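Local coordinates for protein SusD homolog (PDB 3IHV) that probably binds glycans at the outer membrane of a gut Bacteroides, as a SusD-family partner in sugar uptake, at residues Glu258-Val270 with Phe382-Arg396. Numbering follows the deposited sequence.
Sequences ESLIEISFYSPTV and FINNDKSNVNWYFLR. With NA (sodium ion), chain F; EDO (1,2-ethanediol), chain M; EDO (1,2-ethanediol), chain L; EDO (1,2-ethanediol), chain N.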
ATOM      1  N   GLU A 258       1.006  15.691  -3.206  1.00  6.89           N
ATOM      2  CA  GLU A 258       1.202  14.337  -3.736  1.00  7.00           C
ATOM      3  C   GLU A 258       0.523  13.247  -2.931  1.00  6.62           C
ATOM      4  O   GLU A 258       0.070  12.248  -3.468  1.00  8.70           O
ATOM      5  CB  GLU A 258       2.712  14.052  -3.845  1.00  6.18           C
ATOM      6  CG  GLU A 258       3.014  12.720  -4.514  1.00  5.96           C
ATOM      7  CD  GLU A 258       4.450  12.513  -4.939  1.00  6.22           C
ATOM      8  OE1 GLU A 258       5.304  13.435  -4.802  1.00  6.97           O
ATOM      9  OE2 GLU A 258       4.682  11.381  -5.426  1.00  7.44           O
ATOM     10  N   SER A 259       0.507  13.391  -1.618  1.00  8.02           N
ATOM     11  CA  SER A 259      -0.090  12.395  -0.767  1.00  7.00           C
ATOM     12  C   SER A 259      -1.616  12.415  -0.889  1.00  7.60           C
ATOM     13  O   SER A 259      -2.269  13.347  -0.447  1.00  7.54           O
ATOM     14  CB  SER A 259       0.282  12.674   0.689  1.00  7.73           C
ATOM     15  OG  SER A 259      -0.208  11.603   1.467  1.00  6.37           O
ATOM     16  N   LEU A 260      -2.178  11.362  -1.445  1.00  6.59           N
ATOM     17  CA  LEU A 260      -3.628  11.264  -1.625  1.00  6.90           C
ATOM     18  C   LEU A 260      -4.288  10.447  -0.481  1.00  7.15           C
ATOM     19  O   LEU A 260      -5.165  10.965   0.212  1.00  6.86           O
ATOM     20  CB  LEU A 260      -3.905  10.673  -3.000  1.00  6.29           C
ATOM     21  CG  LEU A 260      -3.388  11.522  -4.178  1.00  7.24           C
ATOM     22  CD1 LEU A 260      -3.714  10.780  -5.489  1.00  4.84           C
ATOM     23  CD2 LEU A 260      -3.943  12.956  -4.215  1.00  5.31           C
ATOM     24  N   ILE A 261      -3.805   9.225  -0.243  1.00  6.49           N
ATOM     25  CA  ILE A 261      -4.298   8.361   0.807  1.00  6.03           C
ATOM     26  C   ILE A 261      -3.093   7.980   1.661  1.00  5.84           C
ATOM     27  O   ILE A 261      -2.226   7.248   1.223  1.00  6.23           O
ATOM     28  CB  ILE A 261      -5.019   7.097   0.276  1.00  7.25           C
ATOM     29  CG1 ILE A 261      -6.163   7.508  -0.655  1.00  7.90           C
ATOM     30  CG2 ILE A 261      -5.521   6.244   1.491  1.00  5.18           C
ATOM     31  CD1 ILE A 261      -6.872   6.317  -1.369  1.00  5.81           C
ATOM     32  N   GLU A 262      -3.036   8.524   2.871  1.00  6.81           N
ATOM     33  CA  GLU A 262      -1.935   8.272   3.748  1.00  6.49           C
ATOM     34  C   GLU A 262      -2.543   8.010   5.119  1.00  6.13           C
ATOM     35  O   GLU A 262      -3.427   8.754   5.556  1.00  5.94           O
ATOM     36  CB  GLU A 262      -0.979   9.489   3.729  1.00  7.38           C
ATOM     37  CG  GLU A 262       0.271   9.338   4.609  1.00  8.86           C
ATOM     38  CD  GLU A 262       1.179  10.545   4.571  1.00  9.74           C
ATOM     39  OE1 GLU A 262       0.805  11.581   3.949  1.00  7.73           O
ATOM     40  OE2 GLU A 262       2.288  10.426   5.122  1.00  9.50           O
ATOM     41  N   ILE A 263      -2.080   6.939   5.770  1.00  5.29           N
ATOM     42  CA  ILE A 263      -2.558   6.550   7.084  0.50  6.18           C
ATOM     43  C   ILE A 263      -1.675   7.206   8.123  1.00  6.38           C
ATOM     44  O   ILE A 263      -0.451   7.027   8.112  1.00  6.49           O
ATOM     45  CB  ILE A 263      -2.473   5.019   7.296  0.50  6.00           C
ATOM     46  CG1 ILE A 263      -3.012   4.274   6.084  0.50  6.28           C
ATOM     47  CG2 ILE A 263      -3.187   4.606   8.606  0.50  5.18           C
ATOM     48  CD1 ILE A 263      -4.368   4.769   5.604  0.50  4.00           C
ATOM     49  N   SER A 264      -2.268   7.976   9.011  1.00  7.69           N
ATOM     50  CA  SER A 264      -1.520   8.634  10.069  1.00  8.22           C
ATOM     51  C   SER A 264      -1.476   7.792  11.334  1.00  8.83           C
ATOM     52  O   SER A 264      -2.512   7.365  11.863  1.00  9.33           O
ATOM     53  CB  SER A 264      -2.117  10.005  10.405  1.00  8.21           C
ATOM     54  OG  SER A 264      -1.510  10.553  11.560  1.00  9.37           O
ATOM     55  N   PHE A 265      -0.261   7.559  11.806  1.00  8.74           N
ATOM     56  CA  PHE A 265      -0.042   6.911  13.088  1.00  8.49           C
ATOM     57  C   PHE A 265       0.581   7.928  14.026  1.00 10.67           C
ATOM     58  O   PHE A 265       1.543   8.597  13.664  1.00 11.42           O
ATOM     59  CB  PHE A 265       0.908   5.736  12.947  1.00  7.83           C
ATOM     60  CG  PHE A 265       0.353   4.617  12.133  1.00  9.18           C
ATOM     61  CD1 PHE A 265      -0.476   3.684  12.698  1.00  8.22           C
ATOM     62  CD2 PHE A 265       0.666   4.499  10.802  1.00  6.71           C
ATOM     63  CE1 PHE A 265      -0.999   2.645  11.950  1.00  8.08           C
ATOM     64  CE2 PHE A 265       0.147   3.477  10.026  1.00  9.39           C
ATOM     65  CZ  PHE A 265      -0.696   2.521  10.607  1.00  9.00           C
ATOM     66  N   TYR A 266       0.005   8.090  15.205  1.00 11.99           N
ATOM     67  CA  TYR A 266       0.600   8.952  16.174  1.00 12.11           C
ATOM     68  C   TYR A 266       0.053   8.718  17.554  1.00 12.72           C
ATOM     69  O   TYR A 266      -1.162   8.758  17.767  1.00 12.74           O
ATOM     70  CB  TYR A 266       0.477  10.477  15.858  1.00 13.29           C
ATOM     71  CG  TYR A 266       1.075  11.265  16.999  1.00 13.75           C
ATOM     72  CD1 TYR A 266       2.452  11.347  17.162  1.00 15.53           C
ATOM     73  CD2 TYR A 266       0.266  11.855  17.971  1.00 15.83           C
ATOM     74  CE1 TYR A 266       3.007  12.005  18.243  1.00 16.15           C
ATOM     75  CE2 TYR A 266       0.823  12.512  19.051  1.00 15.32           C
ATOM     76  CZ  TYR A 266       2.188  12.588  19.176  1.00 17.20           C
ATOM     77  OH  TYR A 266       2.741  13.243  20.268  1.00 19.84           O
ATOM     78  N   SER A 267       0.973   8.516  18.495  1.00 11.63           N
ATOM     79  CA  SER A 267       0.633   8.489  19.904  1.00 11.67           C
ATOM     80  C   SER A 267       1.870   8.967  20.663  1.00 11.44           C
ATOM     81  O   SER A 267       2.987   8.677  20.261  1.00  9.95           O
ATOM     82  CB  SER A 267       0.219   7.094  20.373  1.00 11.69           C
ATOM     83  OG  SER A 267      -0.154   7.163  21.727  1.00 10.81           O
ATOM     84  N   PRO A 268       1.680   9.740  21.739  1.00 12.94           N
ATOM     85  CA  PRO A 268       2.867  10.097  22.543  1.00 13.91           C
ATOM     86  C   PRO A 268       3.390   8.906  23.371  1.00 14.78           C
ATOM     87  O   PRO A 268       4.529   8.915  23.845  1.00 14.43           O
ATOM     88  CB  PRO A 268       2.342  11.168  23.509  1.00 14.40           C
ATOM     89  CG  PRO A 268       0.838  10.943  23.550  1.00 13.90           C
ATOM     90  CD  PRO A 268       0.454  10.417  22.189  1.00 13.53           C
ATOM     91  N   THR A 269       2.534   7.907  23.571  1.00 15.77           N
ATOM     92  CA  THR A 269       2.882   6.731  24.347  1.00 16.25           C
ATOM     93  C   THR A 269       2.387   5.462  23.667  1.00 16.27           C
ATOM     94  O   THR A 269       1.528   5.512  22.765  1.00 14.62           O
ATOM     95  CB  THR A 269       2.204   6.814  25.702  1.00 16.67           C
ATOM     96  OG1 THR A 269       0.783   6.912  25.492  1.00 18.71           O
ATOM     97  CG2 THR A 269       2.695   8.062  26.482  1.00 18.08           C
ATOM     98  N   VAL A 270       2.928   4.326  24.124  1.00 17.00           N
ATOM     99  CA  VAL A 270       2.527   3.004  23.616  1.00 18.11           C
ATOM    100  C   VAL A 270       2.157   2.089  24.787  1.00 18.96           C
ATOM    101  O   VAL A 270       2.424   0.891  24.741  1.00 20.96           O
ATOM    102  CB  VAL A 270       3.649   2.334  22.751  1.00 18.29           C
ATOM    103  CG1 VAL A 270       3.753   3.000  21.414  1.00 18.74           C
ATOM    104  CG2 VAL A 270       4.984   2.339  23.509  1.00 17.79           C
ATOM    105  N   PHE A 382       8.123   8.173  22.117  1.00 16.34           N
ATOM    106  CA  PHE A 382       8.319   6.977  22.882  1.00 15.49           C
ATOM    107  C   PHE A 382       9.468   6.149  22.267  1.00 14.75           C
ATOM    108  O   PHE A 382       9.801   6.275  21.083  1.00 16.19           O
ATOM    109  CB  PHE A 382       7.015   6.200  22.976  1.00 15.25           C
ATOM    110  CG  PHE A 382       6.475   5.770  21.631  1.00 13.27           C
ATOM    111  CD1 PHE A 382       6.931   4.623  21.029  1.00 13.28           C
ATOM    112  CD2 PHE A 382       5.512   6.507  20.998  1.00 14.20           C
ATOM    113  CE1 PHE A 382       6.448   4.222  19.824  1.00 13.33           C
ATOM    114  CE2 PHE A 382       5.004   6.102  19.768  1.00 13.94           C
ATOM    115  CZ  PHE A 382       5.473   4.967  19.188  1.00 13.57           C
ATOM    116  N   ILE A 383      10.074   5.320  23.108  1.00 13.43           N
ATOM    117  CA  ILE A 383      11.110   4.392  22.687  1.00 11.72           C
ATOM    118  C   ILE A 383      10.418   3.062  22.692  1.00 11.60           C
ATOM    119  O   ILE A 383       9.857   2.662  23.721  1.00 12.24           O
ATOM    120  CB  ILE A 383      12.264   4.377  23.694  1.00 12.05           C
ATOM    121  CG1 ILE A 383      12.946   5.750  23.702  1.00 12.33           C
ATOM    122  CG2 ILE A 383      13.260   3.214  23.404  1.00 11.43           C
ATOM    123  CD1 ILE A 383      14.137   5.836  24.642  1.00 12.89           C
ATOM    124  N   ASN A 384      10.398   2.390  21.555  1.00 10.19           N
ATOM    125  CA  ASN A 384       9.748   1.093  21.474  1.00  9.88           C
ATOM    126  C   ASN A 384      10.466   0.292  20.392  1.00  8.37           C
ATOM    127  O   ASN A 384      10.960   0.852  19.420  1.00  9.15           O
ATOM    128  CB  ASN A 384       8.239   1.210  21.210  1.00  8.65           C
ATOM    129  CG  ASN A 384       7.538  -0.124  21.305  1.00 11.80           C
ATOM    130  OD1 ASN A 384       7.423  -0.831  20.298  1.00  7.35           O
ATOM    131  ND2 ASN A 384       7.167  -0.541  22.540  1.00 10.59           N
ATOM    132  N   ASN A 385      10.565  -1.008  20.573  1.00  7.84           N
ATOM    133  CA  ASN A 385      11.296  -1.814  19.595  1.00  8.32           C
ATOM    134  C   ASN A 385      10.449  -2.323  18.431  1.00  7.88           C
ATOM    135  O   ASN A 385      10.972  -2.937  17.496  1.00  9.76           O
ATOM    136  CB  ASN A 385      11.960  -2.999  20.301  1.00  7.43           C
ATOM    137  CG  ASN A 385      13.058  -2.567  21.294  1.00  8.41           C
ATOM    138  OD1 ASN A 385      13.593  -1.462  21.217  1.00  7.74           O
ATOM    139  ND2 ASN A 385      13.401  -3.462  22.225  1.00  7.77           N
ATOM    140  N   ASP A 386       9.145  -2.111  18.522  1.00  7.81           N
ATOM    141  CA  ASP A 386       8.210  -2.645  17.549  1.00  7.99           C
ATOM    142  C   ASP A 386       7.301  -1.648  16.848  1.00  7.82           C
ATOM    143  O   ASP A 386       6.865  -1.913  15.732  1.00  7.41           O
ATOM    144  CB  ASP A 386       7.302  -3.653  18.250  1.00  8.46           C
ATOM    145  CG  ASP A 386       8.075  -4.813  18.816  1.00 11.85           C
ATOM    146  OD1 ASP A 386       8.686  -5.557  18.027  1.00 14.14           O
ATOM    147  OD2 ASP A 386       8.105  -4.945  20.045  1.00 17.16           O
ATOM    148  N   LYS A 387       7.002  -0.531  17.507  1.00  7.40           N
ATOM    149  CA  LYS A 387       6.017   0.407  16.981  1.00  7.13           C
ATOM    150  C   LYS A 387       6.607   1.796  16.801  1.00  6.99           C
ATOM    151  O   LYS A 387       7.616   2.139  17.423  1.00  7.29           O
ATOM    152  CB  LYS A 387       4.802   0.506  17.912  1.00  7.15           C
ATOM    153  CG  LYS A 387       4.078  -0.795  18.322  1.00 10.97           C
ATOM    154  CD  LYS A 387       3.641  -1.604  17.138  1.00 15.98           C
ATOM    155  CE  LYS A 387       2.467  -2.546  17.485  1.00 20.58           C
ATOM    156  NZ  LYS A 387       2.561  -3.153  18.841  1.00 23.77           N
ATOM    157  N   SER A 388       5.907   2.620  16.027  1.00  7.05           N
ATOM    158  CA  SER A 388       6.377   3.956  15.730  1.00  7.16           C
ATOM    159  C   SER A 388       5.212   4.871  15.390  1.00  6.73           C
ATOM    160  O   SER A 388       4.091   4.421  15.250  1.00  6.13           O
ATOM    161  CB  SER A 388       7.310   3.928  14.505  1.00  6.31           C
ATOM    162  OG  SER A 388       6.556   3.735  13.302  1.00  7.48           O
ATOM    163  N   ASN A 389       5.534   6.163  15.222  1.00  6.85           N
ATOM    164  CA  ASN A 389       4.599   7.154  14.696  1.00  7.20           C
ATOM    165  C   ASN A 389       4.825   7.408  13.198  1.00  7.42           C
ATOM    166  O   ASN A 389       4.332   8.395  12.664  1.00  7.90           O
ATOM    167  CB  ASN A 389       4.752   8.447  15.493  1.00  7.94           C
ATOM    168  CG  ASN A 389       4.321   8.270  16.896  1.00  7.17           C
ATOM    169  OD1 ASN A 389       3.349   7.552  17.157  1.00 10.01           O
ATOM    170  ND2 ASN A 389       5.028   8.902  17.820  1.00  7.18           N
ATOM    171  N   VAL A 390       5.521   6.532  12.486  1.00  7.11           N
ATOM    172  CA  VAL A 390       5.742   6.692  11.057  1.00  6.65           C
ATOM    173  C   VAL A 390       4.456   6.390  10.263  1.00  6.94           C
ATOM    174  O   VAL A 390       3.758   5.408  10.525  1.00  6.57           O
ATOM    175  CB  VAL A 390       6.910   5.816  10.535  1.00  7.33           C
ATOM    176  CG1 VAL A 390       7.073   5.935   9.004  1.00  7.44           C
ATOM    177  CG2 VAL A 390       8.221   6.180  11.270  1.00  5.53           C
ATOM    178  N   ASN A 391       4.149   7.241   9.288  1.00  6.36           N
ATOM    179  CA  ASN A 391       2.925   7.084   8.508  1.00  7.08           C
ATOM    180  C   ASN A 391       3.058   6.141   7.324  1.00  7.51           C
ATOM    181  O   ASN A 391       4.152   5.661   7.051  1.00  7.65           O
ATOM    182  CB  ASN A 391       2.405   8.453   8.077  1.00  7.15           C
ATOM    183  CG  ASN A 391       2.021   9.304   9.242  1.00  8.14           C
ATOM    184  OD1 ASN A 391       1.871   8.818  10.372  1.00  9.33           O
ATOM    185  ND2 ASN A 391       1.885  10.627   9.005  1.00  7.39           N
ATOM    186  N   TRP A 392       1.930   5.865   6.678  1.00  7.28           N
ATOM    187  CA  TRP A 392       1.880   4.918   5.553  1.00  6.63           C
ATOM    188  C   TRP A 392       1.199   5.459   4.303  1.00  7.29           C
ATOM    189  O   TRP A 392      -0.015   5.720   4.297  1.00  8.51           O
ATOM    190  CB  TRP A 392       1.197   3.594   5.955  1.00  7.09           C
ATOM    191  CG  TRP A 392       1.321   2.595   4.859  1.00  6.59           C
ATOM    192  CD1 TRP A 392       0.332   2.116   4.054  1.00  8.00           C
ATOM    193  CD2 TRP A 392       2.518   1.943   4.455  1.00  6.63           C
ATOM    194  NE1 TRP A 392       0.851   1.235   3.136  1.00  8.60           N
ATOM    195  CE2 TRP A 392       2.192   1.104   3.349  1.00  5.74           C
ATOM    196  CE3 TRP A 392       3.850   2.051   4.855  1.00  7.20           C
ATOM    197  CZ2 TRP A 392       3.138   0.327   2.697  1.00  7.85           C
ATOM    198  CZ3 TRP A 392       4.795   1.272   4.224  1.00  9.50           C
ATOM    199  CH2 TRP A 392       4.438   0.417   3.148  1.00  6.96           C
ATOM    200  N   TYR A 393       1.967   5.620   3.239  1.00  6.67           N
ATOM    201  CA  TYR A 393       1.391   6.033   1.970  1.00  6.53           C
ATOM    202  C   TYR A 393       0.697   4.844   1.287  1.00  7.21           C
ATOM    203  O   TYR A 393       1.354   3.880   0.846  1.00  7.85           O
ATOM    204  CB  TYR A 393       2.415   6.537   0.963  1.00  7.33           C
ATOM    205  CG  TYR A 393       3.085   7.860   1.283  1.00  7.04           C
ATOM    206  CD1 TYR A 393       2.345   9.053   1.318  1.00  8.26           C
ATOM    207  CD2 TYR A 393       4.450   7.920   1.469  1.00  7.90           C
ATOM    208  CE1 TYR A 393       2.955  10.266   1.561  1.00  7.96           C
ATOM    209  CE2 TYR A 393       5.093   9.140   1.726  1.00  6.90           C
ATOM    210  CZ  TYR A 393       4.333  10.307   1.757  1.00  7.33           C
ATOM    211  OH  TYR A 393       4.962  11.497   1.998  1.00  9.00           O
ATOM    212  N   PHE A 394      -0.626   4.897   1.204  1.00  6.77           N
ATOM    213  CA  PHE A 394      -1.360   3.909   0.431  1.00  6.97           C
ATOM    214  C   PHE A 394      -1.464   4.328  -1.057  1.00  8.12           C
ATOM    215  O   PHE A 394      -1.469   3.474  -1.977  1.00  8.50           O
ATOM    216  CB  PHE A 394      -2.752   3.691   1.054  1.00  6.83           C
ATOM    217  CG  PHE A 394      -3.616   2.690   0.306  1.00  7.33           C
ATOM    218  CD1 PHE A 394      -3.334   1.336   0.354  1.00 10.64           C
ATOM    219  CD2 PHE A 394      -4.753   3.110  -0.357  1.00 12.25           C
ATOM    220  CE1 PHE A 394      -4.140   0.414  -0.316  1.00 10.01           C
ATOM    221  CE2 PHE A 394      -5.571   2.209  -1.026  1.00 10.42           C
ATOM    222  CZ  PHE A 394      -5.273   0.849  -0.996  1.00 10.03           C
ATOM    223  N   LEU A 395      -1.622   5.635  -1.311  1.00  8.38           N
ATOM    224  CA  LEU A 395      -1.749   6.150  -2.671  1.00  8.20           C
ATOM    225  C   LEU A 395      -1.148   7.551  -2.800  1.00  7.76           C
ATOM    226  O   LEU A 395      -1.559   8.493  -2.074  1.00  7.43           O
ATOM    227  CB  LEU A 395      -3.229   6.227  -3.112  1.00  8.73           C
ATOM    228  CG  LEU A 395      -3.439   6.525  -4.613  1.00  8.75           C
ATOM    229  CD1 LEU A 395      -2.840   5.409  -5.463  1.00  9.08           C
ATOM    230  CD2 LEU A 395      -4.931   6.760  -4.916  1.00  8.92           C
ATOM    231  N   ARG A 396      -0.159   7.680  -3.682  1.00  8.03           N
ATOM    232  CA  ARG A 396       0.505   8.933  -3.999  1.00  7.71           C
ATOM    233  C   ARG A 396       0.156   9.334  -5.436  1.00  7.42           C
ATOM    234  O   ARG A 396      -0.084   8.488  -6.279  1.00  5.89           O
ATOM    235  CB  ARG A 396       2.039   8.783  -3.931  1.00  8.51           C
ATOM    236  CG  ARG A 396       2.534   8.449  -2.563  1.00 10.00           C
ATOM    237  CD  ARG A 396       4.015   8.668  -2.381  1.00  7.75           C
ATOM    238  NE  ARG A 396       4.875   7.639  -2.938  1.00  8.65           N
ATOM    239  CZ  ARG A 396       5.591   7.735  -4.072  1.00  9.23           C
ATOM    240  NH1 ARG A 396       5.537   8.812  -4.870  1.00  8.51           N
ATOM    241  NH2 ARG A 396       6.410   6.749  -4.387  1.00 10.32           N
TER
HETATM  242 NA    NA F   7       2.711  10.001  12.370  1.00 16.92          NA
HETATM  243  C1  EDO M  22      -5.465   7.410  10.031  1.00 18.98           C
HETATM  244  O1  EDO M  22      -4.975   8.374   9.114  1.00 16.84           O
HETATM  245  C2  EDO M  22      -6.743   6.767   9.528  1.00 21.32           C
HETATM  246  O2  EDO M  22      -6.725   6.347   8.157  1.00 19.03           O
HETATM  247  C1  EDO L  21       9.322   7.760  15.301  1.00 37.34           C
HETATM  248  O1  EDO L  21       8.028   7.308  14.915  1.00 31.18           O
HETATM  249  C2  EDO L  21       9.973   6.754  16.225  1.00 37.51           C
HETATM  250  O2  EDO L  21       8.968   5.956  16.850  1.00 40.71           O
HETATM  251  C1  EDO N  23      -7.523   7.785   4.403  1.00 25.15           C
HETATM  252  O1  EDO N  23      -7.494   9.196   4.101  1.00 23.43           O
HETATM  253  C2  EDO N  23      -6.235   7.358   5.126  1.00 23.06           C
HETATM  254  O2  EDO N  23      -5.909   8.146   6.280  1.00 21.76           O
HETATM  255  O   HOH W   1       2.702  12.408   6.762  1.00  7.82           O
HETATM  256  O   HOH W   2       1.037  11.551  11.655  1.00  7.74           O
HETATM  257  O   HOH W   3       5.029  10.483  10.842  1.00 14.52           O
HETATM  258  O   HOH W   4       3.762  11.550  13.750  1.00  7.84           O
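A sodium site seen in the crystal joins the two loops that continue from a two-stranded antiparallel sheet, its strands far apart in sequence: F265 O (2.2 Å), N389 O and N391 OD1 bind the ion, and three waters complete its shell. N391 OD1 serves twice, since it also accepts F265 N at 2.9 Å, the donor standing 44° above the amide plane; with CG anti to the carbonyl carbon (chi1 -63°), the amide swings to the metal, and its ND2 donates to one of the sodium waters, which also meets S264 OG, and to a second water bound to E262 OE2. Beyond the ion, the N389 amide grips the S267 backbone, OD1 taking S267 N (2.9 Å) and ND2 giving to S267 O, while Y266 CD1 lies 3.6 Å from N389 CG, ring and amide planes 44° apart. A leucine in place of N389 would keep the backbone O that binds sodium but would probably leave S267 N and S267 O without these partners, weakening the tie between the loops beyond the ion. Farther out, V270 CG1 sits over the centre of the F382 ring, 3.4 Å from its centroid, in a CH-pi contact. In the other direction strands 259-263 and 392-396 pair between helices of this helix-rich SusD-family fold, and two classic beta bulges turn the corner: L395 O accepts both L260 N and I261 N, and I261 O both F394 N and L395 N. I261 CG2 packs on F394 CD2 (3.7 Å), near M126 of helix 107-135. S259 OG lies at the Y393 ring edge and donates to E262 OE1. E258 OE2 meets R396 NH1 in the guanidinium plane (2.8 Å), a salt bridge extended by R429 on the glutamate and by E462 and E466 on the arginine.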